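Local atomic coordinates of type III secretion system effector HopBA1 (Pseudomonas syringae pv. aptata, PDB entry 5T09), a protein that acts as a bacterial virulence factor that the Arabidopsis resistance protein RBA1 recognizes, promoting RBA1 self-association and so triggering plant cell death. Residues A[192-195]-A[201-204]; A[52-57]-A[82-87]. All coordinates share one frame; numbering follows the deposited sequence.

Interaction 1 (A[192-195]-A[201-204]); sequences GHFS and GPKD. With K (potassium ion), chain B.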
loop_
_atom_site.group_PDB
_atom_site.type_symbol
_atom_site.label_atom_id
_atom_site.label_comp_id
_atom_site.label_asym_id
_atom_site.label_seq_id
_atom_site.Cartn_x
_atom_site.Cartn_y
_atom_site.Cartn_z
ATOM N N GLY A 192 -0.073 -8.984 -4.268
ATOM C CA GLY A 192 -0.738 -10.273 -4.343
ATOM C C GLY A 192 -2.064 -10.302 -3.605
ATOM O O GLY A 192 -2.953 -11.085 -3.946
ATOM N N HIS A 193 -2.220 -9.452 -2.592
ATOM C CA HIS A 193 -3.459 -9.415 -1.828
ATOM C C HIS A 193 -4.588 -8.726 -2.580
ATOM O O HIS A 193 -5.753 -8.875 -2.193
ATOM C CB HIS A 193 -3.223 -8.710 -0.490
ATOM C CG HIS A 193 -2.334 -9.473 0.442
ATOM N ND1 HIS A 193 -2.808 -10.114 1.566
ATOM C CD2 HIS A 193 -1.000 -9.707 0.410
ATOM C CE1 HIS A 193 -1.804 -10.704 2.189
ATOM N NE2 HIS A 193 -0.697 -10.476 1.506
ATOM N N PHE A 194 -4.274 -8.000 -3.653
ATOM C CA PHE A 194 -5.249 -7.183 -4.365
ATOM C C PHE A 194 -5.581 -7.737 -5.748
ATOM O O PHE A 194 -6.074 -6.998 -6.604
ATOM C CB PHE A 194 -4.735 -5.748 -4.489
ATOM C CG PHE A 194 -4.281 -5.147 -3.188
ATOM C CD1 PHE A 194 -4.843 -5.540 -1.983
ATOM C CD2 PHE A 194 -3.290 -4.181 -3.170
ATOM C CE1 PHE A 194 -4.421 -4.983 -0.791
ATOM C CE2 PHE A 194 -2.871 -3.617 -1.982
ATOM C CZ PHE A 194 -3.431 -4.018 -0.792
ATOM N N SER A 195 -5.317 -9.018 -5.989
ATOM C CA SER A 195 -5.644 -9.611 -7.276
ATOM C C SER A 195 -7.158 -9.735 -7.439
ATOM O O SER A 195 -7.922 -9.666 -6.474
ATOM C CB SER A 195 -4.990 -10.984 -7.417
ATOM O OG SER A 195 -5.487 -11.886 -6.444
ATOM N N GLY A 201 -12.908 -4.442 -6.018
ATOM C CA GLY A 201 -11.756 -4.257 -5.167
ATOM C C GLY A 201 -11.247 -5.578 -4.626
ATOM O O GLY A 201 -11.732 -6.649 -4.999
ATOM N N PRO A 202 -10.260 -5.530 -3.730
ATOM C CA PRO A 202 -9.675 -6.776 -3.220
ATOM C C PRO A 202 -10.715 -7.656 -2.544
ATOM O O PRO A 202 -11.710 -7.178 -1.998
ATOM C CB PRO A 202 -8.618 -6.291 -2.222
ATOM C CG PRO A 202 -8.286 -4.902 -2.666
ATOM C CD PRO A 202 -9.580 -4.342 -3.186
ATOM N N LYS A 203 -10.469 -8.963 -2.585
ATOM C CA LYS A 203 -11.376 -9.911 -1.954
ATOM C C LYS A 203 -11.343 -9.747 -0.440
ATOM O O LYS A 203 -10.279 -9.565 0.159
ATOM C CB LYS A 203 -11.004 -11.342 -2.340
ATOM C CG LYS A 203 -11.883 -12.402 -1.686
ATOM C CD LYS A 203 -11.816 -13.737 -2.420
ATOM C CE LYS A 203 -10.419 -14.335 -2.392
ATOM N NZ LYS A 203 -10.377 -15.666 -3.061
ATOM N N ASP A 204 -12.522 -9.815 0.177
ATOM C CA ASP A 204 -12.691 -9.652 1.621
ATOM C C ASP A 204 -12.239 -8.281 2.112
ATOM O O ASP A 204 -11.937 -8.119 3.297
ATOM C CB ASP A 204 -11.952 -10.748 2.398
ATOM C CG ASP A 204 -12.539 -12.127 2.162
ATOM O OD1 ASP A 204 -13.775 -12.234 2.038
ATOM O OD2 ASP A 204 -11.762 -13.103 2.100
HETATM K K K B . -14.282 -6.387 -2.269
HETATM O O HOH W 1 -7.857 -9.776 -3.752
#
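Phe194 and Pro202 pack together inside the long loop that joins the parallel strands 184-190 and 209-214 of this EreA/ChaN-like alpha-beta fold. The CA atoms of Phe194 and Pro202 lie 4.6 Å apart. The Phe194 side chain leaves the backbone with CG anti to the carbonyl carbon (chi1 -51°), which places CG beside the backbone N and brings CD1 to the proline. CB of Phe194 lies 4.1 Å from CG of Pro202. Next along, CG of Phe194 comes to 4.0 Å from CG of Pro202. The closest approach is one atom further round the ring, where CD1 of Phe194 is 3.6 Å from CG of Pro202; CB of the proline is also near this atom. Beyond CD1 the ring leaves the proline. It meets the ring of Tyr51 and also touches Val210 of strand 209-214.

One water supplies the polar link between the two segments. It donates to the carbonyl oxygens of His193 and Ser195 and accepts from the backbone N of Lys203. Three backbone groups are thus joined through one molecule. The proline carbonyl has a different task. Pro202 O binds the potassium ion at 2.7 Å, and the carbonyl oxygens of Asp200 and Met205 bind the same ion.

Interaction 2 (A[52-57]-A[82-87]); sequences IGDEHG and VEFVKH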
loop_
_atom_site.group_PDB
_atom_site.type_symbol
_atom_site.label_atom_id
_atom_site.label_comp_id
_atom_site.label_asym_id
_atom_site.label_seq_id
_atom_site.Cartn_x
_atom_site.Cartn_y
_atom_site.Cartn_z
ATOM N N ILE A 52 -2.567 0.591 -2.872
ATOM C CA ILE A 52 -1.272 0.606 -3.541
ATOM C C ILE A 52 -0.685 -0.792 -3.417
ATOM O O ILE A 52 -0.291 -1.215 -2.325
ATOM C CB ILE A 52 -0.329 1.660 -2.947
ATOM C CG1 ILE A 52 -0.906 3.064 -3.144
ATOM C CG2 ILE A 52 1.061 1.561 -3.592
ATOM C CD1 ILE A 52 -0.100 4.161 -2.468
ATOM N N GLY A 53 -0.620 -1.512 -4.536
ATOM C CA GLY A 53 -0.082 -2.855 -4.533
ATOM C C GLY A 53 1.430 -2.842 -4.482
ATOM O O GLY A 53 2.090 -2.506 -5.470
ATOM N N ASP A 54 1.994 -3.194 -3.333
ATOM C CA ASP A 54 3.436 -3.121 -3.160
ATOM C C ASP A 54 4.122 -4.279 -3.865
ATOM O O ASP A 54 3.603 -5.398 -3.913
ATOM C CB ASP A 54 3.809 -3.139 -1.680
ATOM C CG ASP A 54 5.221 -2.658 -1.440
ATOM O OD1 ASP A 54 5.569 -1.577 -1.964
ATOM O OD2 ASP A 54 5.985 -3.363 -0.747
ATOM N N GLU A 55 5.290 -3.995 -4.425
ATOM C CA GLU A 55 6.250 -5.012 -4.840
ATOM C C GLU A 55 7.424 -4.868 -3.883
ATOM O O GLU A 55 8.210 -3.921 -3.992
ATOM C CB GLU A 55 6.674 -4.828 -6.291
ATOM C CG GLU A 55 5.520 -4.816 -7.278
ATOM C CD GLU A 55 5.991 -4.793 -8.718
ATOM O OE1 GLU A 55 7.072 -5.357 -9.002
ATOM O OE2 GLU A 55 5.283 -4.204 -9.564
ATOM N N HIS A 56 7.524 -5.788 -2.928
ATOM C CA HIS A 56 8.508 -5.648 -1.864
ATOM C C HIS A 56 9.910 -5.582 -2.458
ATOM O O HIS A 56 10.286 -6.414 -3.286
ATOM C CB HIS A 56 8.404 -6.817 -0.882
ATOM C CG HIS A 56 7.035 -7.016 -0.310
ATOM N ND1 HIS A 56 6.189 -5.971 -0.009
ATOM C CD2 HIS A 56 6.365 -8.148 0.016
ATOM C CE1 HIS A 56 5.058 -6.449 0.481
ATOM N NE2 HIS A 56 5.140 -7.767 0.506
ATOM N N GLY A 57 10.676 -4.580 -2.042
ATOM C CA GLY A 57 12.048 -4.424 -2.469
ATOM C C GLY A 57 12.259 -3.407 -3.570
ATOM O O GLY A 57 13.409 -3.034 -3.833
ATOM N N VAL A 82 -0.764 0.515 6.407
ATOM C CA VAL A 82 0.342 -0.173 5.747
ATOM C C VAL A 82 0.516 -1.576 6.312
ATOM O O VAL A 82 0.354 -1.806 7.517
ATOM C CB VAL A 82 1.656 0.626 5.872
ATOM C CG1 VAL A 82 1.449 2.044 5.363
ATOM C CG2 VAL A 82 2.169 0.628 7.313
ATOM N N GLU A 83 0.873 -2.508 5.424
ATOM C CA GLU A 83 1.168 -3.882 5.819
ATOM C C GLU A 83 2.414 -3.970 6.690
ATOM O O GLU A 83 2.555 -4.913 7.475
ATOM C CB GLU A 83 1.358 -4.748 4.572
ATOM C CG GLU A 83 1.849 -6.166 4.858
ATOM C CD GLU A 83 2.164 -6.957 3.601
ATOM O OE1 GLU A 83 2.247 -6.355 2.511
ATOM O OE2 GLU A 83 2.344 -8.190 3.711
ATOM N N PHE A 84 3.325 -3.010 6.570
ATOM C CA PHE A 84 4.639 -3.147 7.187
ATOM C C PHE A 84 4.585 -3.096 8.708
ATOM O O PHE A 84 5.572 -3.455 9.358
ATOM C CB PHE A 84 5.562 -2.059 6.649
ATOM C CG PHE A 84 5.517 -1.927 5.153
ATOM C CD1 PHE A 84 5.904 -2.982 4.344
ATOM C CD2 PHE A 84 5.078 -0.756 4.557
ATOM C CE1 PHE A 84 5.855 -2.872 2.968
ATOM C CE2 PHE A 84 5.032 -0.636 3.183
ATOM C CZ PHE A 84 5.420 -1.696 2.385
ATOM N N VAL A 85 3.461 -2.679 9.285
ATOM C CA VAL A 85 3.292 -2.587 10.729
ATOM C C VAL A 85 2.101 -3.442 11.121
ATOM O O VAL A 85 1.043 -3.377 10.480
ATOM C CB VAL A 85 3.083 -1.134 11.190
ATOM C CG1 VAL A 85 2.936 -1.069 12.705
ATOM C CG2 VAL A 85 4.231 -0.261 10.727
ATOM N N LYS A 86 2.271 -4.232 12.172
ATOM C CA LYS A 86 1.172 -5.015 12.710
ATOM C C LYS A 86 0.240 -4.103 13.490
ATOM O O LYS A 86 0.685 -3.231 14.242
ATOM C CB LYS A 86 1.705 -6.139 13.595
ATOM C CG LYS A 86 2.518 -7.156 12.808
ATOM C CD LYS A 86 3.644 -7.771 13.621
ATOM C CE LYS A 86 4.612 -8.539 12.724
ATOM N NZ LYS A 86 5.238 -7.680 11.671
ATOM N N HIS A 87 -1.065 -4.281 13.277
ATOM C CA HIS A 87 -2.030 -3.413 13.940
ATOM C C HIS A 87 -1.872 -3.459 15.450
ATOM O O HIS A 87 -2.147 -2.469 16.136
ATOM C CB HIS A 87 -3.454 -3.806 13.553
ATOM C CG HIS A 87 -4.499 -2.910 14.138
ATOM N ND1 HIS A 87 -5.250 -3.263 15.238
ATOM C CD2 HIS A 87 -4.906 -1.666 13.788
ATOM C CE1 HIS A 87 -6.083 -2.282 15.534
ATOM N NE2 HIS A 87 -5.894 -1.300 14.670
#
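Asp54 and His56 meet Glu83 and Phe84 where strand 49-54 runs out into a loop and the chain after strand 77-82 bends through a type I beta turn, Val82 to Val85; the backbones stay well apart, with 9.3 Å between the CA atoms of Asp54 and Glu83. Side chains therefore make the contact. Asp54 has CG anti to the backbone N (chi1 -163°), which sets the carboxylate beside the Phe84 ring. There OD2 of Asp54 lies 3.6 Å from CZ of Phe84, at the ring edge. The carboxylate and ring planes are 83° apart.

The same oxygen accepts a hydrogen bond from within its own segment. ND1 of His56 donates to OD2 of Asp54 at 2.7 Å, on the anti side of the carboxylate. This is a His-carboxylate hydrogen bond. It lies close to the imidazole plane and fixes the rotation of that ring. CE1, the carbon next to ND1, meets Glu83: CE1 of His56 is 3.5 Å from OE1 of Glu83, which sits at the ring edge. OE1 accepts a hydrogen bond from the backbone N of Gly190, and OE2 forms a salt bridge with Arg162. Asp54 OD1 accepts from NE1 of Trp188.

The contact lies at the C-terminal ends of two parallel strands, with strand 184-190 between them in the sheet. Trp112 of helix 101-112 packs edge-to-face with both His56 and Phe84. Trp169 of helix 166-179 touches Glu83, and Ile61 of helix 60-74 touches Asp54.

How the interactions relate
From the N terminus, the end of strand 49-54 and the loop after it form 52-57, the first half of interaction 2. Helix 60-74 and strand 77-82 follow, and the chain returns at 82-87 to close this contact. It then passes through several helices and strand 136-141 before reaching strand 184-190. Interaction 1 opens just beyond that strand and closes within the same loop, after five intervening residues. The two loops are in series, neither nested nor crossed. The centres of the two interactions are about 13 Å apart, yet they touch: CE2 of Phe194 lies 3.5 Å from O of Ile52. One contact joins two strand ends; the other folds the loop leading to strand 209-214.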